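Local coordinates for exopolysaccharide biosynthesis protein (Pantoea stewartii subsp. stewartii DC283, PDB 6TGF) that modifies glycan biofilm, probably by hydrolysis, and has a bacteriophage tailspike-like parallel beta-helix in each subunit of a trimer, at residues S316-V322 with Q345-T351. Sequence-based numbering, arbitrary orientation.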
# COMPACT_ATOMS: atom_id res chain seq x y z
N SER B 316 30.36 -17.27 9.41
CA SER B 316 29.05 -17.88 9.78
C SER B 316 28.14 -17.92 8.55
O SER B 316 28.22 -17.03 7.70
CB SER B 316 28.41 -17.13 10.92
OG SER B 316 28.17 -15.78 10.57
N PRO B 317 27.27 -18.94 8.40
CA PRO B 317 26.32 -18.98 7.29
C PRO B 317 25.29 -17.84 7.32
O PRO B 317 24.78 -17.49 6.27
CB PRO B 317 25.63 -20.35 7.43
CG PRO B 317 25.86 -20.76 8.87
CD PRO B 317 27.17 -20.13 9.26
N PHE B 318 25.00 -17.29 8.51
CA PHE B 318 24.11 -16.11 8.71
C PHE B 318 24.66 -15.24 9.84
O PHE B 318 25.16 -15.79 10.84
CB PHE B 318 22.68 -16.56 9.01
CG PHE B 318 22.02 -17.36 7.92
CD1 PHE B 318 21.32 -16.73 6.90
CD2 PHE B 318 22.11 -18.74 7.90
CE1 PHE B 318 20.72 -17.46 5.90
CE2 PHE B 318 21.50 -19.47 6.88
CZ PHE B 318 20.81 -18.83 5.89
N VAL B 319 24.57 -13.91 9.68
CA VAL B 319 25.02 -12.91 10.70
C VAL B 319 24.13 -13.07 11.95
O VAL B 319 24.66 -12.90 13.07
CB VAL B 319 25.00 -11.47 10.16
CG1 VAL B 319 25.38 -10.45 11.22
CG2 VAL B 319 25.89 -11.31 8.94
N PHE B 320 22.85 -13.40 11.76
CA PHE B 320 21.85 -13.62 12.84
C PHE B 320 21.15 -14.97 12.65
O PHE B 320 20.46 -15.15 11.63
CB PHE B 320 20.84 -12.46 12.86
CG PHE B 320 21.47 -11.10 12.94
CD1 PHE B 320 22.25 -10.75 14.03
CD2 PHE B 320 21.29 -10.17 11.93
CE1 PHE B 320 22.84 -9.49 14.11
CE2 PHE B 320 21.88 -8.91 12.01
CZ PHE B 320 22.65 -8.58 13.10
N GLU B 321 21.34 -15.89 13.60
CA GLU B 321 20.64 -17.20 13.68
C GLU B 321 19.56 -17.12 14.76
O GLU B 321 19.86 -17.43 15.92
CB GLU B 321 21.63 -18.33 14.00
CG GLU B 321 22.56 -18.68 12.85
CD GLU B 321 21.95 -19.57 11.78
OE1 GLU B 321 20.72 -19.76 11.80
OE2 GLU B 321 22.71 -20.07 10.94
N VAL B 322 18.34 -16.73 14.37
CA VAL B 322 17.21 -16.48 15.31
C VAL B 322 16.23 -17.66 15.24
O VAL B 322 16.26 -18.40 14.24
CB VAL B 322 16.50 -15.15 15.00
CG1 VAL B 322 17.49 -13.99 14.96
CG2 VAL B 322 15.68 -15.20 13.72
N GLN B 345 27.70 -16.11 3.58
CA GLN B 345 27.08 -15.52 4.79
C GLN B 345 25.85 -14.71 4.38
O GLN B 345 26.00 -13.76 3.58
CB GLN B 345 28.09 -14.64 5.54
CG GLN B 345 27.55 -14.07 6.84
CD GLN B 345 28.64 -13.47 7.69
OE1 GLN B 345 29.47 -12.70 7.22
NE2 GLN B 345 28.65 -13.82 8.97
N GLY B 346 24.67 -15.07 4.91
CA GLY B 346 23.42 -14.30 4.80
C GLY B 346 23.30 -13.30 5.94
O GLY B 346 24.23 -13.24 6.76
N LEU B 347 22.19 -12.56 6.00
CA LEU B 347 21.92 -11.56 7.07
C LEU B 347 21.21 -12.25 8.25
O LEU B 347 21.72 -12.15 9.38
CB LEU B 347 21.09 -10.40 6.53
CG LEU B 347 20.63 -9.37 7.56
CD1 LEU B 347 21.80 -8.84 8.38
CD2 LEU B 347 19.88 -8.22 6.90
N LEU B 348 20.08 -12.90 7.99
CA LEU B 348 19.25 -13.56 9.04
C LEU B 348 18.65 -14.87 8.52
O LEU B 348 18.20 -14.89 7.36
CB LEU B 348 18.15 -12.60 9.50
CG LEU B 348 17.26 -13.12 10.63
CD1 LEU B 348 17.00 -12.05 11.68
CD2 LEU B 348 15.94 -13.67 10.09
N ARG B 349 18.65 -15.90 9.37
CA ARG B 349 17.83 -17.13 9.21
C ARG B 349 16.98 -17.32 10.47
O ARG B 349 17.55 -17.26 11.58
CB ARG B 349 18.71 -18.37 8.99
CG ARG B 349 17.93 -19.68 9.10
CD ARG B 349 18.65 -20.87 8.51
NE ARG B 349 19.91 -21.15 9.18
CZ ARG B 349 20.78 -22.08 8.79
NH1 ARG B 349 20.54 -22.82 7.72
NH2 ARG B 349 21.90 -22.26 9.47
N ASN B 350 15.68 -17.55 10.29
CA ASN B 350 14.73 -17.91 11.37
C ASN B 350 14.41 -19.41 11.24
O ASN B 350 13.94 -19.80 10.16
CB ASN B 350 13.47 -17.04 11.33
CG ASN B 350 12.62 -17.14 12.58
OD1 ASN B 350 13.03 -17.74 13.58
ND2 ASN B 350 11.44 -16.55 12.55
N THR B 351 14.68 -20.20 12.28
CA THR B 351 14.54 -21.68 12.29
C THR B 351 13.41 -22.12 13.24
O THR B 351 13.25 -23.34 13.42
CB THR B 351 15.86 -22.36 12.66
OG1 THR B 351 16.40 -21.72 13.82
CG2 THR B 351 16.87 -22.31 11.54
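Successive coils of a parallel beta-helix stack in register, so that backbone hydrogen bonds run from one turn to the next even where the chain bends; residues 345-351, lying on 316-322, illustrate the rule. At Gln345 the side chain reaches across to the preceding coil, where NE2 makes a short but weak hydrogen bond to Ser316 OG (2.6 Å). Gly346 N then donates to Pro317 O (2.8 Å), and Gly346 O accepts from Val319 N (3.0 Å). The absence of a side chain at Gly346 matters, because a CB here would collide with the ring of Phe318. Both segments turn a corner together, at Leu347 and Val319, and pairing survives the bend: Leu347 O accepts a hydrogen bond from Phe320 N at 2.9 Å. Beyond it, two short strands run parallel, their axes 4.9 Å apart and 12° from alignment. Leu348 turns inward, its CD1 lying 3.8 Å from Val322 CG1. Arg349 continues the strand pairing through its N to Phe320 O (3.0 Å) and its O to Val322 N (2.9 Å). On the other face of the sheet its CB sits over the Phe318 ring in a CH-pi contact, while the guanidinium forms a two-pronged salt bridge with Glu321 (NE to OE1 3.1 Å, NH2 to OE2 2.8 Å). Asn350 ND2 donates a hydrogen bond to Ala324 O, and Thr351 N closes the pairing on Val322 O (3.1 Å). Strands 283-284 and 373-378 flank the pair; strand 290-296 packs on Phe320, Val322 and Leu348, 327-330 on Leu348 and Asn350, and 332-335 on Val319 and Leu347.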